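Local coordinates for RagA protein (Porphyromonas gingivalis, PDB 6SLN) that probably imports nutrients, most likely peptides, across the bacterial outer membrane as the barrel-forming TonB-dependent receptor component of its transport system, at residues 217-231 / 984-997. Residues are numbered along the deposited sequence; the frame is centred on the assembly and turned at random.
Sequences GRITFNASYGISQIL and PNSKQYVAGIQLSF
I219 N donates to F997 O, an oxygen of the C-terminal carboxylate, over 2.9 Å with an almost straight N-H...O angle of 172°, and F997 N returns a bond to I219 O. Beside this pair, strands 218-230 and 986-996 run antiparallel, a worked example of how a transmembrane barrel is closed: the first and last barrel strands meet. Twelve backbone hydrogen bonds, that from A223 N to I993 O being weak, run from here to Q229 and K987. The C-terminal F997 ring is met at its edge, in plane, by I219 CD1, 3.6 Å from F997 CD1, while I219 CG2 lies 3.5 Å from F997 CE1.

Side chains alternate between two faces. On one, N222 and Q994 lie side by side, pointing the same way with amide planes 46° apart; Q994 NE2 gives N222 OD1 a bond of 3.2 Å in the planes of both amides. The Q994 chain reaches it extended, CG anti to the backbone N (chi1 -178°). D315 takes N222 ND2, R959 binds Q988 OE1, and N222 and Q988 also touch E112 and P114 of the plug. G226 brings the strands close: V990 CG2 comes to 4.0 Å from its CA.

The other face includes F221, A223, I227, I993 and L995; a bound detergent lies about 9 Å from the F221 side chain. A223 CB meets I993 CG2 at 3.8 Å, and I227 CD1 approaches Y989 CD1. At the polar end of this face K987, its chain bent at chi3 and chi4, hydrogen-bonds through NZ to Q229 OE1 (3.2 Å) from above the amide carbonyl plane, while the Q229 amide carbon meets the edge of the Y989 ring.

Mostly polar side chains toward the plug and mostly apolar ones outward thus make the seam amphipathic, consistent with lipid outside and a plug-filled lumen within.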
ATOM      1  N   GLY A 217      29.829 -36.755   8.354  1.00 76.74           N
ATOM      2  CA  GLY A 217      29.505 -35.345   8.345  1.00 70.07           C
ATOM      3  C   GLY A 217      29.831 -34.706   9.683  1.00 63.05           C
ATOM      4  O   GLY A 217      30.238 -35.359  10.645  1.00 62.89           O
ATOM      5  N   ARG A 218      29.661 -33.388   9.736  1.00 60.99           N
ATOM      6  CA  ARG A 218      29.950 -32.631  10.946  1.00 68.91           C
ATOM      7  C   ARG A 218      28.750 -31.765  11.296  1.00 77.56           C
ATOM      8  O   ARG A 218      28.223 -31.054  10.434  1.00 81.83           O
ATOM      9  CB  ARG A 218      31.201 -31.748  10.795  1.00 68.77           C
ATOM     10  CG  ARG A 218      31.527 -30.972  12.071  1.00 80.94           C
ATOM     11  CD  ARG A 218      32.499 -29.835  11.848  1.00 87.55           C
ATOM     12  NE  ARG A 218      33.252 -30.006  10.614  1.00 95.02           N
ATOM     13  CZ  ARG A 218      34.184 -29.161  10.192  1.00100.61           C
ATOM     14  NH1 ARG A 218      34.480 -28.085  10.913  1.00100.14           N
ATOM     15  NH2 ARG A 218      34.816 -29.394   9.046  1.00104.52           N
ATOM     16  N   ILE A 219      28.320 -31.833  12.558  1.00 76.09           N
ATOM     17  CA  ILE A 219      27.255 -30.990  13.086  1.00 68.72           C
ATOM     18  C   ILE A 219      27.844 -30.083  14.154  1.00 67.26           C
ATOM     19  O   ILE A 219      28.661 -30.523  14.973  1.00 71.91           O
ATOM     20  CB  ILE A 219      26.104 -31.825  13.674  1.00 64.73           C
ATOM     21  CG1 ILE A 219      25.701 -32.932  12.702  1.00 65.00           C
ATOM     22  CG2 ILE A 219      24.931 -30.924  14.018  1.00 64.23           C
ATOM     23  CD1 ILE A 219      24.970 -34.074  13.365  1.00 63.93           C
ATOM     24  N   THR A 220      27.434 -28.816  14.144  1.00 56.50           N
ATOM     25  CA  THR A 220      27.855 -27.866  15.156  1.00 49.39           C
ATOM     26  C   THR A 220      26.656 -27.094  15.675  1.00 54.26           C
ATOM     27  O   THR A 220      25.808 -26.661  14.893  1.00 59.68           O
ATOM     28  CB  THR A 220      28.899 -26.921  14.594  1.00 48.81           C
ATOM     29  OG1 THR A 220      30.001 -27.713  14.134  1.00 47.63           O
ATOM     30  CG2 THR A 220      29.364 -25.976  15.697  1.00 54.18           C
ATOM     31  N   PHE A 221      26.570 -26.948  16.991  1.00 50.25           N
ATOM     32  CA  PHE A 221      25.495 -26.200  17.619  1.00 48.57           C
ATOM     33  C   PHE A 221      26.126 -25.108  18.457  1.00 47.91           C
ATOM     34  O   PHE A 221      26.996 -25.388  19.282  1.00 52.98           O
ATOM     35  CB  PHE A 221      24.596 -27.100  18.486  1.00 45.06           C
ATOM     36  CG  PHE A 221      23.602 -26.339  19.337  1.00 44.31           C
ATOM     37  CD1 PHE A 221      22.381 -25.950  18.818  1.00 49.16           C
ATOM     38  CD2 PHE A 221      23.889 -26.018  20.654  1.00 55.39           C
ATOM     39  CE1 PHE A 221      21.459 -25.249  19.598  1.00 49.07           C
ATOM     40  CE2 PHE A 221      22.977 -25.321  21.434  1.00 59.41           C
ATOM     41  CZ  PHE A 221      21.758 -24.941  20.898  1.00 55.74           C
ATOM     42  N   ASN A 222      25.702 -23.873  18.229  1.00 51.22           N
ATOM     43  CA  ASN A 222      26.164 -22.729  18.995  1.00 59.81           C
ATOM     44  C   ASN A 222      24.969 -22.046  19.636  1.00 63.86           C
ATOM     45  O   ASN A 222      23.903 -21.930  19.027  1.00 68.65           O
ATOM     46  CB  ASN A 222      26.924 -21.709  18.132  1.00 63.97           C
ATOM     47  CG  ASN A 222      28.056 -22.329  17.346  1.00 66.90           C
ATOM     48  OD1 ASN A 222      29.048 -22.793  17.910  1.00 68.81           O
ATOM     49  ND2 ASN A 222      27.919 -22.322  16.026  1.00 70.20           N
ATOM     50  N   ALA A 223      25.162 -21.598  20.866  1.00 62.48           N
ATOM     51  CA  ALA A 223      24.127 -20.906  21.609  1.00 58.25           C
ATOM     52  C   ALA A 223      24.837 -19.917  22.511  1.00 54.62           C
ATOM     53  O   ALA A 223      25.863 -20.248  23.112  1.00 59.06           O
ATOM     54  CB  ALA A 223      23.262 -21.880  22.422  1.00 50.71           C
ATOM     55  N   SER A 224      24.309 -18.703  22.584  1.00 44.43           N
ATOM     56  CA  SER A 224      24.930 -17.693  23.422  1.00 46.64           C
ATOM     57  C   SER A 224      23.869 -16.732  23.926  1.00 48.17           C
ATOM     58  O   SER A 224      22.891 -16.454  23.231  1.00 47.00           O
ATOM     59  CB  SER A 224      26.026 -16.941  22.660  1.00 44.19           C
ATOM     60  OG  SER A 224      25.471 -15.956  21.804  1.00 46.97           O
ATOM     61  N   TYR A 225      24.061 -16.250  25.148  1.00 47.16           N
ATOM     62  CA  TYR A 225      23.190 -15.252  25.738  1.00 49.74           C
ATOM     63  C   TYR A 225      24.067 -14.194  26.370  1.00 50.64           C
ATOM     64  O   TYR A 225      25.125 -14.507  26.927  1.00 50.32           O
ATOM     65  CB  TYR A 225      22.233 -15.848  26.801  1.00 53.23           C
ATOM     66  CG  TYR A 225      21.316 -14.822  27.438  1.00 46.41           C
ATOM     67  CD1 TYR A 225      21.713 -14.126  28.564  1.00 47.16           C
ATOM     68  CD2 TYR A 225      20.061 -14.540  26.901  1.00 40.79           C
ATOM     69  CE1 TYR A 225      20.890 -13.178  29.151  1.00 52.30           C
ATOM     70  CE2 TYR A 225      19.226 -13.586  27.482  1.00 40.23           C
ATOM     71  CZ  TYR A 225      19.652 -12.911  28.612  1.00 50.13           C
ATOM     72  OH  TYR A 225      18.857 -11.960  29.216  1.00 50.77           O
ATOM     73  N   GLY A 226      23.618 -12.948  26.293  1.00 45.59           N
ATOM     74  CA  GLY A 226      24.374 -11.874  26.895  1.00 42.33           C
ATOM     75  C   GLY A 226      23.531 -10.628  27.006  1.00 42.61           C
ATOM     76  O   GLY A 226      22.378 -10.592  26.568  1.00 36.93           O
ATOM     77  N   ILE A 227      24.137  -9.588  27.588  1.00 49.13           N
ATOM     78  CA  ILE A 227      23.459  -8.322  27.826  1.00 54.25           C
ATOM     79  C   ILE A 227      24.270  -7.186  27.217  1.00 58.01           C
ATOM     80  O   ILE A 227      25.478  -7.298  27.006  1.00 61.64           O
ATOM     81  CB  ILE A 227      23.232  -8.057  29.324  1.00 52.23           C
ATOM     82  CG1 ILE A 227      24.526  -8.271  30.091  1.00 52.91           C
ATOM     83  CG2 ILE A 227      22.179  -8.975  29.860  1.00 56.19           C
ATOM     84  CD1 ILE A 227      24.639  -7.399  31.278  1.00 54.07           C
ATOM     85  N   SER A 228      23.581  -6.076  26.957  1.00 55.01           N
ATOM     86  CA  SER A 228      24.176  -4.861  26.419  1.00 55.28           C
ATOM     87  C   SER A 228      23.964  -3.705  27.393  1.00 61.83           C
ATOM     88  O   SER A 228      22.835  -3.461  27.832  1.00 61.69           O
ATOM     89  CB  SER A 228      23.568  -4.519  25.056  1.00 53.13           C
ATOM     90  OG  SER A 228      23.972  -5.447  24.062  1.00 61.73           O
ATOM     91  N   GLN A 229      25.042  -2.989  27.719  1.00 57.46           N
ATOM     92  CA  GLN A 229      24.967  -1.799  28.552  1.00 58.29           C
ATOM     93  C   GLN A 229      25.607  -0.603  27.857  1.00 61.62           C
ATOM     94  O   GLN A 229      26.435  -0.755  26.955  1.00 61.51           O
ATOM     95  CB  GLN A 229      25.659  -2.027  29.884  1.00 62.90           C
ATOM     96  CG  GLN A 229      25.402  -3.372  30.470  1.00 71.98           C
ATOM     97  CD  GLN A 229      26.217  -3.583  31.715  1.00 82.13           C
ATOM     98  OE1 GLN A 229      27.155  -2.832  31.986  1.00 86.45           O
ATOM     99  NE2 GLN A 229      25.867  -4.601  32.488  1.00 83.77           N
ATOM    100  N   ILE A 230      25.213   0.598  28.291  1.00 62.88           N
ATOM    101  CA  ILE A 230      25.828   1.833  27.798  1.00 66.74           C
ATOM    102  C   ILE A 230      27.267   1.899  28.310  1.00 62.35           C
ATOM    103  O   ILE A 230      27.532   1.654  29.493  1.00 48.49           O
ATOM    104  CB  ILE A 230      24.977   3.048  28.221  1.00 57.02           C
ATOM    105  CG1 ILE A 230      25.406   4.330  27.523  1.00 69.99           C
ATOM    106  CG2 ILE A 230      25.051   3.288  29.686  1.00 38.73           C
ATOM    107  CD1 ILE A 230      24.640   5.546  28.046  1.00 68.21           C
ATOM    108  N   LEU A 231      28.222   2.154  27.407  1.00 56.39           N
ATOM    109  CA  LEU A 231      29.600   1.782  27.729  1.00 54.41           C
ATOM    110  C   LEU A 231      30.366   2.838  28.511  1.00 50.87           C
ATOM    111  O   LEU A 231      31.466   2.545  28.986  1.00 48.15           O
ATOM    112  CB  LEU A 231      30.406   1.424  26.464  1.00 61.32           C
ATOM    113  CG  LEU A 231      30.534   2.203  25.141  1.00 62.37           C
ATOM    114  CD1 LEU A 231      31.025   3.655  25.248  1.00 62.44           C
ATOM    115  CD2 LEU A 231      31.482   1.411  24.263  1.00 58.35           C
ATOM    116  N   PRO A 984      25.001   5.770  21.996  1.00 47.82           N
ATOM    117  CA  PRO A 984      26.382   5.292  22.150  1.00 45.51           C
ATOM    118  C   PRO A 984      26.509   3.831  21.747  1.00 44.88           C
ATOM    119  O   PRO A 984      25.548   3.063  21.808  1.00 49.26           O
ATOM    120  CB  PRO A 984      26.660   5.478  23.646  1.00 49.80           C
ATOM    121  CG  PRO A 984      25.511   6.340  24.177  1.00 42.26           C
ATOM    122  CD  PRO A 984      24.359   6.081  23.287  1.00 40.53           C
ATOM    123  N   ASN A 985      27.703   3.448  21.306  1.00 37.54           N
ATOM    124  CA  ASN A 985      27.961   2.027  21.136  1.00 44.24           C
ATOM    125  C   ASN A 985      27.839   1.331  22.482  1.00 51.96           C
ATOM    126  O   ASN A 985      27.888   1.955  23.547  1.00 54.36           O
ATOM    127  CB  ASN A 985      29.348   1.769  20.547  1.00 54.44           C
ATOM    128  CG  ASN A 985      29.376   1.913  19.035  1.00 61.86           C
ATOM    129  OD1 ASN A 985      28.735   1.149  18.305  1.00 62.01           O
ATOM    130  ND2 ASN A 985      30.123   2.901  18.556  1.00 63.01           N
ATOM    131  N   SER A 986      27.663   0.022  22.432  1.00 53.86           N
ATOM    132  CA  SER A 986      27.319  -0.727  23.625  1.00 41.81           C
ATOM    133  C   SER A 986      28.487  -1.592  24.064  1.00 43.96           C
ATOM    134  O   SER A 986      29.437  -1.833  23.314  1.00 50.50           O
ATOM    135  CB  SER A 986      26.090  -1.594  23.379  1.00 41.55           C
ATOM    136  OG  SER A 986      26.239  -2.300  22.164  1.00 50.78           O
ATOM    137  N   LYS A 987      28.396  -2.040  25.307  1.00 52.02           N
ATOM    138  CA  LYS A 987      29.349  -2.944  25.935  1.00 50.44           C
ATOM    139  C   LYS A 987      28.593  -4.231  26.218  1.00 52.95           C
ATOM    140  O   LYS A 987      27.538  -4.198  26.865  1.00 61.80           O
ATOM    141  CB  LYS A 987      29.901  -2.316  27.219  1.00 59.41           C
ATOM    142  CG  LYS A 987      30.779  -3.193  28.088  1.00 69.51           C
ATOM    143  CD  LYS A 987      31.346  -2.385  29.253  1.00 80.07           C
ATOM    144  CE  LYS A 987      30.243  -1.838  30.158  1.00 85.62           C
ATOM    145  NZ  LYS A 987      30.290  -2.423  31.530  1.00 88.86           N
ATOM    146  N   GLN A 988      29.095  -5.350  25.713  1.00 48.33           N
ATOM    147  CA  GLN A 988      28.408  -6.625  25.859  1.00 51.38           C
ATOM    148  C   GLN A 988      29.198  -7.603  26.717  1.00 49.58           C
ATOM    149  O   GLN A 988      30.422  -7.712  26.600  1.00 45.15           O
ATOM    150  CB  GLN A 988      28.130  -7.270  24.505  1.00 54.44           C
ATOM    151  CG  GLN A 988      26.946  -6.683  23.776  1.00 58.10           C
ATOM    152  CD  GLN A 988      27.389  -5.871  22.600  1.00 67.99           C
ATOM    153  OE1 GLN A 988      28.095  -6.364  21.726  1.00 70.50           O
ATOM    154  NE2 GLN A 988      27.009  -4.602  22.582  1.00 73.85           N
ATOM    155  N   TYR A 989      28.476  -8.311  27.575  1.00 54.04           N
ATOM    156  CA  TYR A 989      28.956  -9.524  28.221  1.00 55.20           C
ATOM    157  C   TYR A 989      28.119 -10.678  27.702  1.00 54.49           C
ATOM    158  O   TYR A 989      26.885 -10.647  27.794  1.00 53.10           O
ATOM    159  CB  TYR A 989      28.836  -9.449  29.741  1.00 55.28           C
ATOM    160  CG  TYR A 989      29.433  -8.223  30.352  1.00 55.71           C
ATOM    161  CD1 TYR A 989      28.671  -7.074  30.517  1.00 60.85           C
ATOM    162  CD2 TYR A 989      30.748  -8.212  30.779  1.00 51.95           C
ATOM    163  CE1 TYR A 989      29.203  -5.941  31.085  1.00 60.55           C
ATOM    164  CE2 TYR A 989      31.292  -7.078  31.349  1.00 62.66           C
ATOM    165  CZ  TYR A 989      30.510  -5.945  31.498  1.00 62.22           C
ATOM    166  OH  TYR A 989      31.033  -4.802  32.055  1.00 68.79           O
ATOM    167  N   VAL A 990      28.778 -11.691  27.167  1.00 48.28           N
ATOM    168  CA  VAL A 990      28.094 -12.871  26.670  1.00 49.11           C
ATOM    169  C   VAL A 990      28.773 -14.101  27.244  1.00 56.96           C
ATOM    170  O   VAL A 990      30.003 -14.157  27.369  1.00 59.94           O
ATOM    171  CB  VAL A 990      28.078 -12.907  25.125  1.00 49.16           C
ATOM    172  CG1 VAL A 990      27.188 -14.040  24.612  1.00 43.62           C
ATOM    173  CG2 VAL A 990      27.569 -11.572  24.578  1.00 55.11           C
ATOM    174  N   ALA A 991      27.964 -15.067  27.639  1.00 53.95           N
ATOM    175  CA  ALA A 991      28.439 -16.414  27.871  1.00 53.43           C
ATOM    176  C   ALA A 991      27.911 -17.274  26.731  1.00 51.56           C
ATOM    177  O   ALA A 991      26.835 -17.003  26.184  1.00 49.01           O
ATOM    178  CB  ALA A 991      27.980 -16.931  29.241  1.00 43.24           C
ATOM    179  N   GLY A 992      28.681 -18.286  26.342  1.00 47.18           N
ATOM    180  CA  GLY A 992      28.294 -19.092  25.201  1.00 48.13           C
ATOM    181  C   GLY A 992      28.840 -20.499  25.266  1.00 54.02           C
ATOM    182  O   GLY A 992      29.810 -20.790  25.975  1.00 61.34           O
ATOM    183  N   ILE A 993      28.211 -21.370  24.479  1.00 53.70           N
ATOM    184  CA  ILE A 993      28.498 -22.795  24.476  1.00 57.84           C
ATOM    185  C   ILE A 993      28.645 -23.247  23.031  1.00 58.37           C
ATOM    186  O   ILE A 993      28.135 -22.612  22.104  1.00 65.50           O
ATOM    187  CB  ILE A 993      27.382 -23.588  25.200  1.00 55.14           C
ATOM    188  CG1 ILE A 993      27.744 -25.058  25.352  1.00 52.11           C
ATOM    189  CG2 ILE A 993      26.062 -23.437  24.483  1.00 54.11           C
ATOM    190  CD1 ILE A 993      27.195 -25.679  26.613  1.00 58.86           C
ATOM    191  N   GLN A 994      29.372 -24.345  22.835  1.00 57.21           N
ATOM    192  CA  GLN A 994      29.402 -24.967  21.519  1.00 61.47           C
ATOM    193  C   GLN A 994      29.475 -26.483  21.636  1.00 65.38           C
ATOM    194  O   GLN A 994      30.247 -27.026  22.433  1.00 64.36           O
ATOM    195  CB  GLN A 994      30.570 -24.474  20.669  1.00 61.51           C
ATOM    196  CG  GLN A 994      30.563 -25.097  19.294  1.00 68.66           C
ATOM    197  CD  GLN A 994      31.892 -25.014  18.584  1.00 64.98           C
ATOM    198  OE1 GLN A 994      32.821 -25.782  18.863  1.00 67.60           O
ATOM    199  NE2 GLN A 994      31.989 -24.083  17.645  1.00 45.21           N
ATOM    200  N   LEU A 995      28.670 -27.150  20.811  1.00 64.08           N
ATOM    201  CA  LEU A 995      28.565 -28.601  20.766  1.00 61.59           C
ATOM    202  C   LEU A 995      28.978 -29.089  19.386  1.00 60.99           C
ATOM    203  O   LEU A 995      28.450 -28.616  18.375  1.00 65.98           O
ATOM    204  CB  LEU A 995      27.129 -29.037  21.061  1.00 55.34           C
ATOM    205  CG  LEU A 995      26.796 -29.464  22.481  1.00 57.30           C
ATOM    206  CD1 LEU A 995      27.412 -28.541  23.522  1.00 50.92           C
ATOM    207  CD2 LEU A 995      25.304 -29.477  22.619  1.00 60.27           C
ATOM    208  N   SER A 996      29.891 -30.050  19.335  1.00 54.70           N
ATOM    209  CA  SER A 996      30.318 -30.627  18.070  1.00 57.17           C
ATOM    210  C   SER A 996      30.026 -32.115  18.083  1.00 73.61           C
ATOM    211  O   SER A 996      30.386 -32.806  19.042  1.00 82.12           O
ATOM    212  CB  SER A 996      31.809 -30.409  17.838  1.00 51.96           C
ATOM    213  OG  SER A 996      32.104 -29.038  17.866  1.00 56.37           O
ATOM    214  N   PHE A 997      29.385 -32.606  17.023  1.00 73.38           N
ATOM    215  CA  PHE A 997      29.292 -34.046  16.831  1.00 74.57           C
ATOM    216  C   PHE A 997      29.042 -34.428  15.382  1.00 77.90           C
ATOM    217  O   PHE A 997      29.370 -33.669  14.474  1.00 82.68           O
ATOM    218  CB  PHE A 997      28.211 -34.643  17.729  1.00 81.35           C
ATOM    219  CG  PHE A 997      26.976 -33.816  17.839  1.00 82.52           C
ATOM    220  CD1 PHE A 997      26.155 -33.646  16.748  1.00 85.29           C
ATOM    221  CD2 PHE A 997      26.610 -33.246  19.052  1.00 84.05           C
ATOM    222  CE1 PHE A 997      25.004 -32.905  16.850  1.00 90.93           C
ATOM    223  CE2 PHE A 997      25.464 -32.501  19.167  1.00 85.77           C
ATOM    224  CZ  PHE A 997      24.655 -32.326  18.062  1.00 89.53           C
ATOM    225  OXT PHE A 997      28.540 -35.512  15.093  1.00 82.03           O
TER